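ABC sugar (Ribose) transporter, periplasmic substrate-binding subunit (Rhodobacter sphaeroides, PDB 3L49) probably binds a sugar in the periplasm and hands it to an ABC transporter for uptake. Local coordinates at residues 185-188 and 189-193; 195-199 and 200-204; 89-93 and 94-98. All coordinates share one frame; numbering follows the deposited sequence.

Contact 1. Residues 185-188 and 189-193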
loop_
_atom_site.group_PDB
_atom_site.type_symbol
_atom_site.label_atom_id
_atom_site.label_comp_id
_atom_site.label_asym_id
_atom_site.label_seq_id
_atom_site.Cartn_x
_atom_site.Cartn_y
_atom_site.Cartn_z
ATOM N N LYS A 185 17.904 5.507 21.967
ATOM C CA LYS A 185 18.906 6.379 21.352
ATOM C C LYS A 185 18.546 7.862 21.513
ATOM O O LYS A 185 19.425 8.685 21.755
ATOM C CB LYS A 185 19.125 6.017 19.871
ATOM C CG LYS A 185 20.393 6.628 19.265
ATOM C CD LYS A 185 20.486 6.450 17.744
ATOM C CE LYS A 185 21.414 5.309 17.329
ATOM N NZ LYS A 185 20.758 3.970 17.391
ATOM N N TYR A 186 17.256 8.186 21.405
ATOM C CA TYR A 186 16.776 9.566 21.565
ATOM C C TYR A 186 15.737 9.708 22.687
ATOM O O TYR A 186 14.529 9.755 22.421
ATOM C CB TYR A 186 16.218 10.100 20.241
ATOM C CG TYR A 186 17.162 9.939 19.080
ATOM C CD1 TYR A 186 18.340 10.687 19.003
ATOM C CD2 TYR A 186 16.884 9.032 18.059
ATOM C CE1 TYR A 186 19.222 10.533 17.936
ATOM C CE2 TYR A 186 17.752 8.870 16.988
ATOM C CZ TYR A 186 18.921 9.625 16.932
ATOM O OH TYR A 186 19.783 9.464 15.872
ATOM N N PRO A 187 16.205 9.800 23.947
ATOM C CA PRO A 187 15.292 9.796 25.092
ATOM C C PRO A 187 14.630 11.141 25.417
ATOM O O PRO A 187 13.556 11.155 26.014
ATOM C CB PRO A 187 16.191 9.361 26.247
ATOM C CG PRO A 187 17.559 9.839 25.862
ATOM C CD PRO A 187 17.619 9.908 24.361
ATOM N N ASN A 188 15.259 12.247 25.025
ATOM C CA ASN A 188 14.834 13.584 25.452
ATOM C C ASN A 188 13.535 14.049 24.805
ATOM O O ASN A 188 13.198 13.634 23.695
ATOM C CB ASN A 188 15.956 14.594 25.220
ATOM C CG ASN A 188 17.303 14.076 25.684
ATOM O OD1 ASN A 188 17.552 13.956 26.882
ATOM N ND2 ASN A 188 18.175 13.747 24.734
ATOM N N GLU A 189 12.825 14.930 25.503
ATOM C CA GLU A 189 11.416 15.230 25.218
ATOM C C GLU A 189 11.100 16.014 23.936
ATOM O O GLU A 189 9.963 16.455 23.751
ATOM C CB GLU A 189 10.763 15.909 26.432
ATOM C CG GLU A 189 10.113 14.938 27.427
ATOM C CD GLU A 189 11.121 14.074 28.176
ATOM O OE1 GLU A 189 11.860 14.615 29.028
ATOM O OE2 GLU A 189 11.163 12.848 27.915
ATOM N N GLY A 190 12.086 16.172 23.054
ATOM C CA GLY A 190 11.861 16.834 21.771
ATOM C C GLY A 190 12.677 16.306 20.603
ATOM O O GLY A 190 12.660 16.896 19.526
ATOM N N ASP A 191 13.379 15.193 20.807
ATOM C CA ASP A 191 14.313 14.658 19.804
ATOM C C ASP A 191 13.607 13.984 18.628
ATOM O O ASP A 191 14.110 13.975 17.510
ATOM C CB ASP A 191 15.295 13.666 20.444
ATOM C CG ASP A 191 16.245 14.318 21.448
ATOM O OD1 ASP A 191 16.311 15.568 21.519
ATOM O OD2 ASP A 191 16.934 13.563 22.170
ATOM N N VAL A 192 12.455 13.394 18.900
ATOM C CA VAL A 192 11.656 12.743 17.873
ATOM C C VAL A 192 10.199 13.107 18.151
ATOM O O VAL A 192 9.769 13.150 19.309
ATOM C CB VAL A 192 11.943 11.202 17.801
ATOM C CG1 VAL A 192 11.968 10.566 19.189
ATOM C CG2 VAL A 192 10.983 10.468 16.842
ATOM N N GLY A 193 9.456 13.421 17.094
ATOM C CA GLY A 193 8.109 13.950 17.259
ATOM C C GLY A 193 7.067 13.286 16.402
ATOM O O GLY A 193 5.868 13.472 16.625
#
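Asn188 and Asp191 hold this turn together twice, through the backbone and through their side chains. The amide N of Asp191 points at Asn188 O at 3.3 Å with an almost straight N-H (175°). It comes from above the carbonyl plane. The bond closes a beta turn over residues 188-191. Gly190 N also lies near Asn188 O, but that bond is weak and strongly bent. The side chains make the second link. Asn188 ND2 donates a hydrogen bond to Asp191 OD2 at 2.9 Å, meeting the carboxylate on its syn side and nearly in the amide's own plane. The amide and carboxylate planes are turned 75° from each other. Asp191 CG is anti to its carbonyl carbon (chi1 -66°), which brings the carboxylate back over Asn188.

The close packing lies beside this pair. Tyr186 CB sits 3.7 Å from Asp191 CB. Lys185 CG covers one face of the tyrosine ring, 4.0 Å above its plane. Val192 is buried, and it rests on Ile160 and Ile218. Tyr186 CB lies 4.4 Å from Val192 CG1, a looser apolar contact. Asp191 O is bound by Asn127 ND2.

The other side faces solvent. Pro187, Asn188, Glu189 and Gly190 are all exposed. Glu189 adds no side-chain hydrogen bond to the turn; its OE2 and Pro187 O are both acceptors, 3.5 Å apart.

The chemistry is that of a polar surface turn. A neutral amide, not a cation, meets the carboxylate of Asp191, so this side-chain link is a hydrogen bond without charge pairing, and Asp191 probably keeps its negative charge.

Contact 2. Residues 195-199 and 200-204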
loop_
_atom_site.group_PDB
_atom_site.type_symbol
_atom_site.label_atom_id
_atom_site.label_comp_id
_atom_site.label_asym_id
_atom_site.label_seq_id
_atom_site.Cartn_x
_atom_site.Cartn_y
_atom_site.Cartn_z
ATOM N N ILE A 195 6.371 9.623 13.564
ATOM C CA ILE A 195 6.821 8.410 12.886
ATOM C C ILE A 195 5.949 8.170 11.653
ATOM O O ILE A 195 4.717 8.222 11.729
ATOM C CB ILE A 195 6.839 7.151 13.821
ATOM C CG1 ILE A 195 7.604 7.426 15.119
ATOM C CG2 ILE A 195 7.460 5.949 13.117
ATOM C CD1 ILE A 195 7.735 6.218 16.072
ATOM N N TRP A 196 6.606 7.914 10.525
ATOM C CA TRP A 196 5.948 7.744 9.236
ATOM C C TRP A 196 6.238 6.362 8.617
ATOM O O TRP A 196 7.356 5.843 8.718
ATOM C CB TRP A 196 6.412 8.868 8.278
ATOM C CG TRP A 196 5.766 8.826 6.923
ATOM C CD1 TRP A 196 4.617 9.456 6.548
ATOM C CD2 TRP A 196 6.215 8.094 5.774
ATOM N NE1 TRP A 196 4.321 9.165 5.241
ATOM C CE2 TRP A 196 5.284 8.330 4.740
ATOM C CE3 TRP A 196 7.310 7.260 5.518
ATOM C CZ2 TRP A 196 5.418 7.766 3.466
ATOM C CZ3 TRP A 196 7.437 6.692 4.251
ATOM C CH2 TRP A 196 6.495 6.948 3.246
ATOM N N ALA A 197 5.228 5.788 7.960
ATOM C CA ALA A 197 5.418 4.663 7.026
ATOM C C ALA A 197 4.449 4.767 5.845
ATOM O O ALA A 197 3.428 5.451 5.934
ATOM C CB ALA A 197 5.267 3.326 7.724
ATOM N N CYS A 198 4.766 4.081 4.745
ATOM C CA CYS A 198 3.929 4.129 3.541
ATOM C C CYS A 198 2.712 3.213 3.676
ATOM O O CYS A 198 1.857 3.158 2.787
ATOM C CB CYS A 198 4.734 3.790 2.275
ATOM S SG CYS A 198 5.243 2.044 2.128
ATOM N N TRP A 199 2.638 2.507 4.801
ATOM C CA TRP A 199 1.500 1.646 5.107
ATOM C C TRP A 199 1.274 1.471 6.610
ATOM O O TRP A 199 2.164 1.745 7.414
ATOM C CB TRP A 199 1.575 0.300 4.355
ATOM C CG TRP A 199 2.716 -0.610 4.736
ATOM C CD1 TRP A 199 4.036 -0.289 4.833
ATOM C CD2 TRP A 199 2.624 -2.005 5.034
ATOM N NE1 TRP A 199 4.768 -1.386 5.197
ATOM C CE2 TRP A 199 3.929 -2.458 5.320
ATOM C CE3 TRP A 199 1.566 -2.916 5.089
ATOM C CZ2 TRP A 199 4.203 -3.782 5.663
ATOM C CZ3 TRP A 199 1.840 -4.236 5.426
ATOM C CH2 TRP A 199 3.145 -4.651 5.720
ATOM N N ASP A 200 0.063 1.023 6.942
ATOM C CA ASP A 200 -0.508 0.922 8.299
ATOM C C ASP A 200 0.190 0.016 9.292
ATOM O O ASP A 200 0.373 0.376 10.459
ATOM C CB ASP A 200 -1.916 0.331 8.185
ATOM C CG ASP A 200 -2.983 1.340 8.387
ATOM O OD1 ASP A 200 -2.685 2.398 8.969
ATOM O OD2 ASP A 200 -4.121 1.064 7.969
ATOM N N VAL A 201 0.495 -1.190 8.817
ATOM C CA VAL A 201 0.860 -2.324 9.661
ATOM C C VAL A 201 2.077 -2.071 10.582
ATOM O O VAL A 201 1.956 -2.302 11.786
ATOM C CB VAL A 201 0.885 -3.663 8.837
ATOM C CG1 VAL A 201 1.316 -4.849 9.670
ATOM C CG2 VAL A 201 -0.499 -3.934 8.240
ATOM N N PRO A 202 3.208 -1.533 10.052
ATOM C CA PRO A 202 4.292 -1.187 10.990
ATOM C C PRO A 202 3.929 -0.109 12.018
ATOM O O PRO A 202 4.473 -0.101 13.124
ATOM C CB PRO A 202 5.421 -0.681 10.073
ATOM C CG PRO A 202 4.756 -0.325 8.797
ATOM C CD PRO A 202 3.587 -1.237 8.655
ATOM N N MET A 203 3.008 0.784 11.665
ATOM C CA MET A 203 2.604 1.844 12.582
ATOM C C MET A 203 1.776 1.319 13.750
ATOM O O MET A 203 1.730 1.955 14.801
ATOM C CB MET A 203 1.912 2.998 11.837
ATOM C CG MET A 203 2.814 3.770 10.865
ATOM S SD MET A 203 4.291 4.483 11.626
ATOM C CE MET A 203 5.535 3.227 11.371
ATOM N N ILE A 204 1.147 0.154 13.567
ATOM C CA ILE A 204 0.459 -0.541 14.660
ATOM C C ILE A 204 1.469 -0.910 15.751
ATOM O O ILE A 204 1.231 -0.664 16.931
ATOM C CB ILE A 204 -0.328 -1.785 14.168
ATOM C CG1 ILE A 204 -1.478 -1.363 13.250
ATOM C CG2 ILE A 204 -0.911 -2.571 15.349
ATOM C CD1 ILE A 204 -1.945 -2.458 12.284
#
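Trp199, Met203 and Pro202 carry this contact, where the chain passes from strand 194-197 into helix 200-212. Pro202 and Val201 lie over one face of the Trp199 indole. Pro202 CD stands 3.6 Å from the centroid of the five-membered ring, almost on its normal (13° off). Val201 CB is over the six-membered ring, 4.0 Å from that centroid and further off the normal. Both are CH-pi contacts. Trp199 CG is set between its own N and carbonyl carbon (chi1 66°), which folds the indole back over the first helical turn. The indole N-H is used elsewhere: NE1 binds Asp166 OD2. The rings of His17 and Phe134 also meet the indole.

Met203 packs against the strand at Ile195 and Ala197. Its chain bends at chi2 and chi3 and so brings the methyl back to the strand. Met203 CE touches Ala197 CB at 3.7 Å and Ile195 CG2 at 3.8 Å. Pro202 CG reaches the same Ala197 CB at 3.8 Å, so the small alanine takes both residues. Phe131 and Phe229 also touch Met203.

Asp200 turns away from the strand, and its OD2 binds Ser226 N. Cys198 also points away and forms a disulfide with Cys140.

The axes of the short strand and helix segments come within 7.9 Å and run at 148° to each other. This is the first half of a beta-alpha-beta unit that goes on to strand 219-222. The Trp199 side chain is about 4 Å from a bound unidentified ligand. A ligand at the C-terminal end of such a strand, beside the start of the next helix, fits the cleft of a periplasmic binding protein.

Contact 3. Residues 89-93 and 94-98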
loop_
_atom_site.group_PDB
_atom_site.type_symbol
_atom_site.label_atom_id
_atom_site.label_comp_id
_atom_site.label_asym_id
_atom_site.label_seq_id
_atom_site.Cartn_x
_atom_site.Cartn_y
_atom_site.Cartn_z
ATOM N N LEU A 89 -3.070 -7.111 -19.842
ATOM C CA LEU A 89 -2.586 -6.969 -18.473
ATOM C C LEU A 89 -3.203 -5.759 -17.755
ATOM O O LEU A 89 -3.231 -4.646 -18.271
ATOM C CB LEU A 89 -1.047 -6.924 -18.444
ATOM C CG LEU A 89 -0.290 -6.750 -17.121
ATOM C CD1 LEU A 89 -0.678 -7.791 -16.059
ATOM C CD2 LEU A 89 1.212 -6.763 -17.369
ATOM N N PHE A 90 -3.709 -6.018 -16.557
ATOM C CA PHE A 90 -4.318 -5.013 -15.707
ATOM C C PHE A 90 -3.623 -5.118 -14.369
ATOM O O PHE A 90 -3.200 -6.204 -13.974
ATOM C CB PHE A 90 -5.814 -5.293 -15.562
ATOM C CG PHE A 90 -6.581 -5.069 -16.824
ATOM C CD1 PHE A 90 -7.192 -3.844 -17.064
ATOM C CD2 PHE A 90 -6.673 -6.066 -17.793
ATOM C CE1 PHE A 90 -7.897 -3.614 -18.240
ATOM C CE2 PHE A 90 -7.380 -5.844 -18.976
ATOM C CZ PHE A 90 -7.986 -4.614 -19.196
ATOM N N THR A 91 -3.471 -3.998 -13.674
ATOM C CA THR A 91 -2.879 -4.043 -12.342
ATOM C C THR A 91 -3.754 -3.402 -11.285
ATOM O O THR A 91 -4.560 -2.518 -11.585
ATOM C CB THR A 91 -1.499 -3.352 -12.277
ATOM O OG1 THR A 91 -1.619 -2.012 -12.765
ATOM C CG2 THR A 91 -0.444 -4.113 -13.089
ATOM N N VAL A 92 -3.605 -3.873 -10.050
ATOM C CA VAL A 92 -4.021 -3.080 -8.909
ATOM C C VAL A 92 -2.780 -2.628 -8.150
ATOM O O VAL A 92 -1.914 -3.439 -7.805
ATOM C CB VAL A 92 -5.180 -3.720 -8.035
ATOM C CG1 VAL A 92 -5.822 -4.905 -8.731
ATOM C CG2 VAL A 92 -4.755 -4.078 -6.628
ATOM N N ASP A 93 -2.674 -1.306 -7.998
ATOM C CA ASP A 93 -1.542 -0.600 -7.368
ATOM C C ASP A 93 -0.218 -0.584 -8.136
ATOM O O ASP A 93 0.567 0.357 -7.991
ATOM C CB ASP A 93 -1.326 -1.035 -5.912
ATOM C CG ASP A 93 -2.283 -0.354 -4.954
ATOM O OD1 ASP A 93 -3.246 0.301 -5.409
ATOM O OD2 ASP A 93 -2.068 -0.464 -3.732
ATOM N N THR A 94 0.038 -1.608 -8.944
ATOM C CA THR A 94 1.324 -1.721 -9.623
ATOM C C THR A 94 1.366 -0.806 -10.845
ATOM O O THR A 94 0.928 -1.175 -11.936
ATOM C CB THR A 94 1.651 -3.191 -9.985
ATOM O OG1 THR A 94 1.423 -4.022 -8.840
ATOM C CG2 THR A 94 3.118 -3.343 -10.427
ATOM N N ALA A 95 1.881 0.401 -10.648
ATOM C CA ALA A 95 1.976 1.369 -11.737
ATOM C C ALA A 95 3.062 0.959 -12.723
ATOM O O ALA A 95 4.256 1.093 -12.439
ATOM C CB ALA A 95 2.238 2.765 -11.193
ATOM N N THR A 96 2.635 0.435 -13.871
ATOM C CA THR A 96 3.564 0.030 -14.929
ATOM C C THR A 96 3.025 0.330 -16.333
ATOM O O THR A 96 1.828 0.175 -16.575
ATOM C CB THR A 96 4.026 -1.474 -14.792
ATOM O OG1 THR A 96 5.044 -1.761 -15.763
ATOM C CG2 THR A 96 2.857 -2.480 -14.944
ATOM N N PRO A 97 3.905 0.794 -17.248
ATOM C CA PRO A 97 3.605 0.911 -18.682
ATOM C C PRO A 97 3.156 -0.398 -19.360
ATOM O O PRO A 97 2.499 -0.352 -20.398
ATOM C CB PRO A 97 4.940 1.365 -19.279
ATOM C CG PRO A 97 5.645 2.036 -18.160
ATOM C CD PRO A 97 5.255 1.304 -16.931
ATOM N N HIS A 98 3.508 -1.544 -18.777
ATOM C CA HIS A 98 3.131 -2.853 -19.308
ATOM C C HIS A 98 1.610 -3.096 -19.234
ATOM O O HIS A 98 1.084 -3.954 -19.935
ATOM C CB HIS A 98 3.861 -3.968 -18.553
ATOM C CG HIS A 98 5.345 -4.002 -18.774
ATOM N ND1 HIS A 98 5.915 -4.381 -19.974
ATOM C CD2 HIS A 98 6.376 -3.739 -17.935
ATOM C CE1 HIS A 98 7.232 -4.329 -19.868
ATOM N NE2 HIS A 98 7.538 -3.945 -18.640
HETATM O O HOH W 1 -1.494 -4.982 -21.649
#
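Thr91 OG1 has several acceptors round it. Thr94 O lies 2.8 Å from Thr91 OG1, and Asn102 OD1 and, weakly, Asn101 O also bond to the hydroxyl. The hydroxyl lies between the backbone N and the carbonyl carbon of its own residue (chi1 55°), while the methyl lies alongside the loop. Thr91 CG2 packs on Thr94 CB at 3.9 Å and on Thr96 CG2 at 4.1 Å. A valine in place of Thr91 would remove the hydroxyl and would probably leave Thr94 O or Asn102 OD1 without this hydrogen-bond partner.

The turn itself is tight. Thr94 N makes a weak bond to Val92 O at 2.9 Å, bent to 134°, around Asp93 with its positive phi (70°). Thr94 OG1 binds Glu67 OE1. Asp93 OD1 binds Thr104 OG1, and the Asp93 side chain is about 3 Å from a bound unidentified ligand.

At the far end Leu89 CD2 meets His98 CB at 4.0 Å. A water bridges here, accepting from Leu89 N and donating to His98 O. His98 ND1 binds Asn83 OD1.

Strand 89-92 lies between strands 64-68 and 101-105. Leu89, Thr96 and His98 touch helix 72-84. Phe90 and Val92 point away from the loop and pack on helix 248-263.

How the contacts relate
The three contacts follow one another along the chain; none nests or crosses. Contact 3 comes first. Here the loop after strand 89-92 doubles back along that strand before leading to strand 101-105. Contact 1 comes next, turning the chain at the surface from helix 171-185 toward strand 194-197. Contact 2 adjoins it in sequence and ties that strand to helix 200-212. Contacts 1 and 2 lie on one side of the chain's centre, with their own centres about 19 Å apart. Contact 3 lies on the other side. Contacts 2 and 3 reach the same sheet and approach to about 8 Å at their nearest atoms. Each has a side chain near a bound unidentified ligand.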